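Local coordinates for xylose isomerase domain protein TIM barrel (Planctomyces limnophilus, PDB 3TVA) that probably acts as an isomerase of the xylose isomerase-like family, folded as a TIM barrel that binds a magnesium ion, at residues V29-L33 and K270-A274; S209-K213 and P255-E261. One frame throughout, in Å; residues are numbered along the deposited sequence.

Interaction 1 (V29-L33 and K270-A274); sequences VAQDL and KKDLA
V29, D32 and L33 meet K270, L273 and A274 in a mostly apolar helix-to-helix contact on the outside of the barrel, where the short helix 27-32 rests against the long C-terminal helix 266-287. K270 does much of the work. Its CG stands anti to the backbone N (chi1 -171°) and the chain beyond is fully extended, which carries the whole methylene run out of its own helix and across to the other one. Near its root, CG meets V29 CG1 at 3.9 Å, the valine presenting a single methyl to the lysine. Farther out, L33 and K270 run past each other in opposite directions, and K270 CE comes within 4.2 Å of L33 CD2. The amino end of K270 finishes beside D32, crossing that side chain at about a right angle. The K270 NZ to D32 OD2 salt bridge is long at 3.7 Å, and since D32 is modelled in two conformers this ion pair is doubtful; the alkyl part of the lysine is the firmer half of its contact.

L33 makes the other half of the contact. Its two methyls divide the work: CD1 sits 3.9 Å from L273 CB, the two leucines crossing nearly at right angles, while CD2 is 4.2 Å from A274 CB. No hydrogen bond links the two segments, and the small interface is held by these carbon contacts.

One face of helix 266-287 thus receives helix 27-32. Buried L273 also touches V25 in the loop ahead of helix 27-32, and A30, which points away from helix 266-287, packs on V35 in the loop leading to strand 37-41.

Interaction 2 (S209-K213 and P255-E261); sequences SIHCK and PLTIERE. With MG (magnesium ion), chain C; GOL (glycerol), chain E.
I210 N, P255 O and T257 OG1 grip one water, which accepts from the amide and the threonine hydroxyl and donates to the P255 carbonyl; the T257 OG1 bond is 2.8 Å. This water bridges the two segments near the start of strand 256-258. Farther along, the strands pair directly and in parallel: C212 N donates to T257 O at 2.7 Å, and E259 N to C212 O at 3.1 Å. On the face of I210, L256 and C212, I210 CD1 packs 3.6 Å from L256 CD2, the side chains side by side and pointing the same way.

H211, on the opposite face with T257, turns to the metal, and E259, just past strand 256-258, joins it. H211 ND1 and E259 OE1 each bind magnesium at 2.5 Å, with ring and carboxylate planes 59° apart. E259 holds CG anti to its N (chi1 -176°) and stays extended, which brings its carboxylate to the ion; OE2 then takes a 2.8 Å hydrogen bond from O2 of a glycerol, probably from the crystallisation liquor. H211 NE2 is hydrogen-bonded to Q39 OE1, so with the metal on ND1 both ring nitrogens are held.

K213 bends back so that its CE lies 3.0 Å from E259 OE1, its amino group serving D184 and, by a long salt bridge, E261. A methionine in place of K213 would probably leave D184 and E261 without that shared amino partner.

E158 and D184 complete the magnesium site, at the C-terminal end of the strands, where TIM barrels characteristically place their active sites.

How the interactions relate
From the N terminus, strand 13-18 leads into helix 27-32, whose V29-L33 segment finds its partner only after most of the barrel has been built. Within that span, S209-K213 on strand 207-216 pairs with P255-E261 some 42 residues later, closing the smaller loop; helix 266-287 is the next element, and its K270-A274 segment closes the larger one. Interaction 2 therefore nests within interaction 1, and the two do not cross. Interaction 2 joins neighbouring strands of the barrel wall, and interaction 1 joins the first and last helices outside it. They touch through L273 packing on I258 and the D272-R260 salt bridge.

Interaction 1 (V29-L33 and K270-A274)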
ATOM      1  N   VAL A  29      13.397  -3.062  13.579  1.00 36.69           N
ATOM      2  CA  VAL A  29      14.217  -3.227  12.383  1.00 38.05           C
ATOM      3  C   VAL A  29      14.327  -1.887  11.633  1.00 36.70           C
ATOM      4  O   VAL A  29      15.414  -1.490  11.193  1.00 37.64           O
ATOM      5  CB  VAL A  29      13.642  -4.341  11.472  1.00 37.24           C
ATOM      6  CG1 VAL A  29      14.328  -4.349  10.119  1.00 39.61           C
ATOM      7  CG2 VAL A  29      13.757  -5.718  12.168  1.00 34.62           C
ATOM      8  N   ALA A  30      13.206  -1.186  11.508  1.00 31.05           N
ATOM      9  CA  ALA A  30      13.207   0.157  10.916  1.00 31.71           C
ATOM     10  C   ALA A  30      14.188   1.069  11.656  1.00 34.39           C
ATOM     11  O   ALA A  30      14.878   1.882  11.042  1.00 32.08           O
ATOM     12  CB  ALA A  30      11.811   0.736  10.956  1.00 27.98           C
ATOM     13  N   GLN A  31      14.254   0.902  12.979  1.00 37.98           N
ATOM     14  CA  GLN A  31      15.154   1.661  13.839  1.00 43.31           C
ATOM     15  C   GLN A  31      16.620   1.380  13.555  1.00 43.71           C
ATOM     16  O   GLN A  31      17.426   2.314  13.423  1.00 45.28           O
ATOM     17  CB  GLN A  31      14.895   1.297  15.298  1.00 52.95           C
ATOM     18  CG  GLN A  31      13.843   2.110  15.996  1.00 55.49           C
ATOM     19  CD  GLN A  31      13.875   1.893  17.499  1.00 60.62           C
ATOM     20  OE1 GLN A  31      14.591   2.586  18.228  1.00 60.12           O
ATOM     21  NE2 GLN A  31      13.112   0.912  17.966  1.00 63.44           N
ATOM     22  N   ASP A  32      16.950   0.090  13.495  0.53 44.76           N
ATOM     23  CA  ASP A  32      18.299  -0.369  13.181  0.53 47.49           C
ATOM     24  C   ASP A  32      18.773   0.230  11.852  0.53 46.22           C
ATOM     25  O   ASP A  32      19.898   0.707  11.742  0.53 47.79           O
ATOM     26  CB  ASP A  32      18.348  -1.907  13.119  0.53 49.20           C
ATOM     27  CG  ASP A  32      17.982  -2.574  14.452  0.53 52.30           C
ATOM     28  OD1 ASP A  32      18.158  -1.944  15.517  0.53 53.23           O
ATOM     29  OD2 ASP A  32      17.525  -3.742  14.434  0.53 52.65           O
ATOM     30  N   LEU A  33      17.894   0.215  10.854  1.00 45.12           N
ATOM     31  CA  LEU A  33      18.195   0.758   9.522  1.00 45.61           C
ATOM     32  C   LEU A  33      18.192   2.294   9.481  1.00 41.03           C
ATOM     33  O   LEU A  33      18.623   2.896   8.499  1.00 36.14           O
ATOM     34  CB  LEU A  33      17.198   0.221   8.495  1.00 42.52           C
ATOM     35  CG  LEU A  33      17.213  -1.291   8.300  1.00 43.62           C
ATOM     36  CD1 LEU A  33      16.093  -1.714   7.337  1.00 41.03           C
ATOM     37  CD2 LEU A  33      18.583  -1.732   7.807  1.00 43.87           C
ATOM     38  N   LYS A 270      15.379  -8.467   6.037  1.00 39.21           N
ATOM     39  CA  LYS A 270      16.161  -7.309   6.466  1.00 40.51           C
ATOM     40  C   LYS A 270      17.303  -7.002   5.485  1.00 38.99           C
ATOM     41  O   LYS A 270      17.530  -5.834   5.154  1.00 35.65           O
ATOM     42  CB  LYS A 270      16.693  -7.456   7.898  1.00 42.50           C
ATOM     43  CG  LYS A 270      17.329  -6.167   8.436  1.00 43.73           C
ATOM     44  CD  LYS A 270      18.060  -6.389   9.750  1.00 47.85           C
ATOM     45  CE  LYS A 270      18.652  -5.097  10.283  1.00 49.27           C
ATOM     46  NZ  LYS A 270      19.279  -5.294  11.623  1.00 54.61           N
ATOM     47  N   LYS A 271      18.006  -8.038   5.020  1.00 32.55           N
ATOM     48  CA  LYS A 271      19.027  -7.857   3.985  1.00 35.57           C
ATOM     49  C   LYS A 271      18.484  -7.152   2.742  1.00 37.93           C
ATOM     50  O   LYS A 271      19.144  -6.263   2.190  1.00 37.33           O
ATOM     51  CB  LYS A 271      19.651  -9.191   3.578  1.00 36.20           C
ATOM     52  CG  LYS A 271      20.516  -9.807   4.665  1.00 45.36           C
ATOM     53  CD  LYS A 271      21.156 -11.124   4.222  1.00 49.87           C
ATOM     54  CE  LYS A 271      21.844 -11.821   5.402  1.00 54.30           C
ATOM     55  NZ  LYS A 271      22.378 -13.165   5.035  1.00 54.81           N
ATOM     56  N   ASP A 272      17.288  -7.540   2.298  1.00 32.52           N
ATOM     57  CA  ASP A 272      16.739  -6.952   1.073  1.00 30.20           C
ATOM     58  C   ASP A 272      16.284  -5.528   1.332  1.00 32.97           C
ATOM     59  O   ASP A 272      16.351  -4.680   0.437  1.00 34.67           O
ATOM     60  CB  ASP A 272      15.600  -7.798   0.482  1.00 32.95           C
ATOM     61  CG  ASP A 272      16.079  -9.161  -0.037  1.00 40.27           C
ATOM     62  OD1 ASP A 272      17.311  -9.381  -0.135  1.00 41.88           O
ATOM     63  OD2 ASP A 272      15.219 -10.013  -0.354  1.00 41.16           O
ATOM     64  N   LEU A 273      15.816  -5.259   2.550  1.00 30.51           N
ATOM     65  CA  LEU A 273      15.504  -3.881   2.928  1.00 32.60           C
ATOM     66  C   LEU A 273      16.781  -3.027   2.883  1.00 32.25           C
ATOM     67  O   LEU A 273      16.766  -1.902   2.381  1.00 32.66           O
ATOM     68  CB  LEU A 273      14.843  -3.800   4.308  1.00 33.85           C
ATOM     69  CG  LEU A 273      13.428  -4.383   4.456  1.00 37.18           C
ATOM     70  CD1 LEU A 273      12.846  -4.066   5.827  1.00 38.77           C
ATOM     71  CD2 LEU A 273      12.489  -3.898   3.365  1.00 29.22           C
ATOM     72  N   ALA A 274      17.883  -3.575   3.391  1.00 26.09           N
ATOM     73  CA  ALA A 274      19.151  -2.852   3.423  1.00 30.05           C
ATOM     74  C   ALA A 274      19.740  -2.588   2.021  1.00 34.41           C
ATOM     75  O   ALA A 274      20.239  -1.492   1.757  1.00 36.04           O
ATOM     76  CB  ALA A 274      20.172  -3.575   4.323  1.00 29.00           C
TER

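Interaction 2 (S209-K213 and P255-E261)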
ATOM      1  N   SER A 209       0.969   8.215  -2.081  1.00 15.86           N
ATOM      2  CA  SER A 209       2.026   7.491  -1.373  1.00 15.47           C
ATOM      3  C   SER A 209       2.454   6.352  -2.268  1.00 14.96           C
ATOM      4  O   SER A 209       1.746   6.016  -3.209  1.00 14.66           O
ATOM      5  CB  SER A 209       1.584   6.986   0.014  1.00 19.48           C
ATOM      6  OG  SER A 209       0.500   6.078  -0.087  1.00 20.23           O
ATOM      7  N   ILE A 210       3.608   5.755  -2.013  1.00 15.16           N
ATOM      8  CA  ILE A 210       4.052   4.691  -2.911  1.00 17.30           C
ATOM      9  C   ILE A 210       4.761   3.576  -2.171  1.00 20.79           C
ATOM     10  O   ILE A 210       5.266   3.772  -1.070  1.00 23.40           O
ATOM     11  CB  ILE A 210       5.023   5.209  -4.004  1.00 21.14           C
ATOM     12  CG1 ILE A 210       6.331   5.656  -3.371  1.00 22.61           C
ATOM     13  CG2 ILE A 210       4.406   6.372  -4.834  1.00 12.89           C
ATOM     14  CD1 ILE A 210       7.537   5.074  -4.044  1.00 24.93           C
ATOM     15  N   HIS A 211       4.796   2.404  -2.798  1.00 18.07           N
ATOM     16  CA  HIS A 211       5.646   1.321  -2.353  1.00 19.86           C
ATOM     17  C   HIS A 211       6.743   1.066  -3.376  1.00 22.92           C
ATOM     18  O   HIS A 211       6.506   1.113  -4.590  1.00 24.64           O
ATOM     19  CB  HIS A 211       4.810   0.066  -2.084  1.00 17.80           C
ATOM     20  CG  HIS A 211       3.957   0.185  -0.859  1.00 21.66           C
ATOM     21  ND1 HIS A 211       2.918  -0.672  -0.578  1.00 17.08           N
ATOM     22  CD2 HIS A 211       3.989   1.079   0.160  1.00 23.21           C
ATOM     23  CE1 HIS A 211       2.335  -0.313   0.551  1.00 19.46           C
ATOM     24  NE2 HIS A 211       2.969   0.746   1.025  1.00 22.88           N
ATOM     25  N   CYS A 212       7.957   0.845  -2.882  1.00 20.43           N
ATOM     26  CA  CYS A 212       9.038   0.409  -3.738  1.00 17.70           C
ATOM     27  C   CYS A 212       9.188  -1.080  -3.542  1.00 22.66           C
ATOM     28  O   CYS A 212       9.642  -1.539  -2.492  1.00 23.06           O
ATOM     29  CB  CYS A 212      10.345   1.119  -3.380  1.00 19.71           C
ATOM     30  SG  CYS A 212      10.270   2.878  -3.782  1.00 29.56           S
ATOM     31  N   LYS A 213       8.797  -1.821  -4.571  1.00 23.46           N
ATOM     32  CA  LYS A 213       8.817  -3.274  -4.539  1.00 25.01           C
ATOM     33  C   LYS A 213       9.062  -3.716  -5.979  1.00 23.59           C
ATOM     34  O   LYS A 213       8.750  -2.974  -6.915  1.00 20.35           O
ATOM     35  CB  LYS A 213       7.483  -3.819  -4.016  1.00 19.46           C
ATOM     36  CG  LYS A 213       7.545  -5.301  -3.676  1.00 27.32           C
ATOM     37  CD  LYS A 213       6.236  -6.017  -3.944  1.00 31.50           C
ATOM     38  CE  LYS A 213       5.187  -5.654  -2.967  1.00 29.41           C
ATOM     39  NZ  LYS A 213       3.803  -5.877  -3.515  1.00 24.58           N
ATOM     40  N   PRO A 255       7.346  10.072   0.797  1.00 21.70           N
ATOM     41  CA  PRO A 255       8.234   8.976   1.199  1.00 19.03           C
ATOM     42  C   PRO A 255       8.328   7.872   0.152  1.00 18.91           C
ATOM     43  O   PRO A 255       7.361   7.587  -0.571  1.00 20.19           O
ATOM     44  CB  PRO A 255       7.569   8.429   2.476  1.00 20.40           C
ATOM     45  CG  PRO A 255       6.776   9.583   3.013  1.00 22.58           C
ATOM     46  CD  PRO A 255       6.273  10.316   1.781  1.00 19.18           C
ATOM     47  N   LEU A 256       9.492   7.245   0.076  1.00 18.39           N
ATOM     48  CA  LEU A 256       9.645   6.054  -0.745  1.00 21.65           C
ATOM     49  C   LEU A 256       9.617   4.882   0.218  1.00 26.28           C
ATOM     50  O   LEU A 256      10.601   4.617   0.911  1.00 28.17           O
ATOM     51  CB  LEU A 256      10.995   6.090  -1.468  1.00 19.72           C
ATOM     52  CG  LEU A 256      11.298   7.308  -2.361  1.00 21.70           C
ATOM     53  CD1 LEU A 256      12.740   7.254  -2.905  1.00 21.11           C
ATOM     54  CD2 LEU A 256      10.295   7.405  -3.513  1.00 23.47           C
ATOM     55  N   THR A 257       8.518   4.137   0.225  1.00 23.17           N
ATOM     56  CA  THR A 257       8.355   3.115   1.237  1.00 21.18           C
ATOM     57  C   THR A 257       8.680   1.745   0.665  1.00 20.03           C
ATOM     58  O   THR A 257       7.949   1.213  -0.177  1.00 22.63           O
ATOM     59  CB  THR A 257       6.933   3.104   1.841  1.00 21.64           C
ATOM     60  OG1 THR A 257       6.566   4.429   2.249  1.00 20.81           O
ATOM     61  CG2 THR A 257       6.878   2.154   3.048  1.00 18.94           C
ATOM     62  N   ILE A 258       9.782   1.180   1.137  1.00 19.54           N
ATOM     63  CA  ILE A 258      10.215  -0.134   0.705  1.00 22.18           C
ATOM     64  C   ILE A 258       9.313  -1.209   1.295  1.00 24.47           C
ATOM     65  O   ILE A 258       9.078  -1.263   2.507  1.00 25.01           O
ATOM     66  CB  ILE A 258      11.655  -0.435   1.165  1.00 22.22           C
ATOM     67  CG1 ILE A 258      12.606   0.680   0.744  1.00 21.93           C
ATOM     68  CG2 ILE A 258      12.114  -1.776   0.624  1.00 19.80           C
ATOM     69  CD1 ILE A 258      13.946   0.653   1.498  1.00 24.31           C
ATOM     70  N   GLU A 259       8.815  -2.077   0.432  1.00 23.34           N
ATOM     71  CA  GLU A 259       8.047  -3.214   0.885  1.00 25.99           C
ATOM     72  C   GLU A 259       8.674  -4.490   0.351  1.00 29.94           C
ATOM     73  O   GLU A 259       8.876  -4.619  -0.850  1.00 26.51           O
ATOM     74  CB  GLU A 259       6.604  -3.117   0.403  1.00 20.57           C
ATOM     75  CG  GLU A 259       5.745  -4.250   0.954  1.00 25.96           C
ATOM     76  CD  GLU A 259       4.309  -4.128   0.505  1.00 31.17           C
ATOM     77  OE1 GLU A 259       4.107  -4.002  -0.710  1.00 26.32           O
ATOM     78  OE2 GLU A 259       3.399  -4.131   1.360  1.00 31.37           O
ATOM     79  N   ARG A 260       9.027  -5.416   1.236  1.00 30.36           N
ATOM     80  CA  ARG A 260       9.493  -6.722   0.783  1.00 29.37           C
ATOM     81  C   ARG A 260       8.791  -7.776   1.604  1.00 31.26           C
ATOM     82  O   ARG A 260       9.093  -7.936   2.804  1.00 30.23           O
ATOM     83  CB  ARG A 260      11.001  -6.822   0.994  1.00 26.43           C
ATOM     84  CG  ARG A 260      11.616  -8.141   0.575  1.00 28.62           C
ATOM     85  CD  ARG A 260      12.059  -8.124  -0.883  1.00 28.25           C
ATOM     86  NE  ARG A 260      12.661  -9.399  -1.258  1.00 28.91           N
ATOM     87  CZ  ARG A 260      11.984 -10.432  -1.751  1.00 32.76           C
ATOM     88  NH1 ARG A 260      10.665 -10.345  -1.936  1.00 27.41           N
ATOM     89  NH2 ARG A 260      12.627 -11.558  -2.052  1.00 37.08           N
ATOM     90  N   GLU A 261       7.907  -8.566   0.998  1.00 30.35           N
ATOM     91  CA  GLU A 261       7.153  -9.387   1.908  1.00 36.46           C
ATOM     92  C   GLU A 261       7.710 -10.789   1.874  1.00 38.77           C
ATOM     93  O   GLU A 261       7.242 -11.646   1.131  1.00 42.73           O
ATOM     94  CB  GLU A 261       5.703  -9.426   1.414  1.00 41.27           C
ATOM     95  CG  GLU A 261       5.191  -8.091   0.876  1.00 46.99           C
ATOM     96  CD  GLU A 261       3.741  -8.162   0.397  1.00 59.32           C
ATOM     97  OE1 GLU A 261       3.532  -8.366  -0.820  1.00 65.02           O
ATOM     98  OE2 GLU A 261       2.815  -8.006   1.229  1.00 60.52           O
TER
HETATM   99 MG    MG C 291       2.247  -2.747  -1.718  1.00  7.92          MG
HETATM  100  C1  GOL E 293      -0.574  -4.707   1.957  1.00 62.23           C
HETATM  101  O1  GOL E 293      -1.643  -5.528   1.552  1.00 68.16           O
HETATM  102  C2  GOL E 293       0.480  -4.620   0.851  1.00 58.35           C
HETATM  103  O2  GOL E 293       0.839  -3.270   0.634  1.00 49.95           O
HETATM  104  C3  GOL E 293       0.046  -5.282  -0.457  1.00 57.78           C
HETATM  105  O3  GOL E 293       1.099  -5.275  -1.405  1.00 52.51           O
HETATM  106  O   HOH W   1       5.227   6.201   0.589  1.00 15.83           O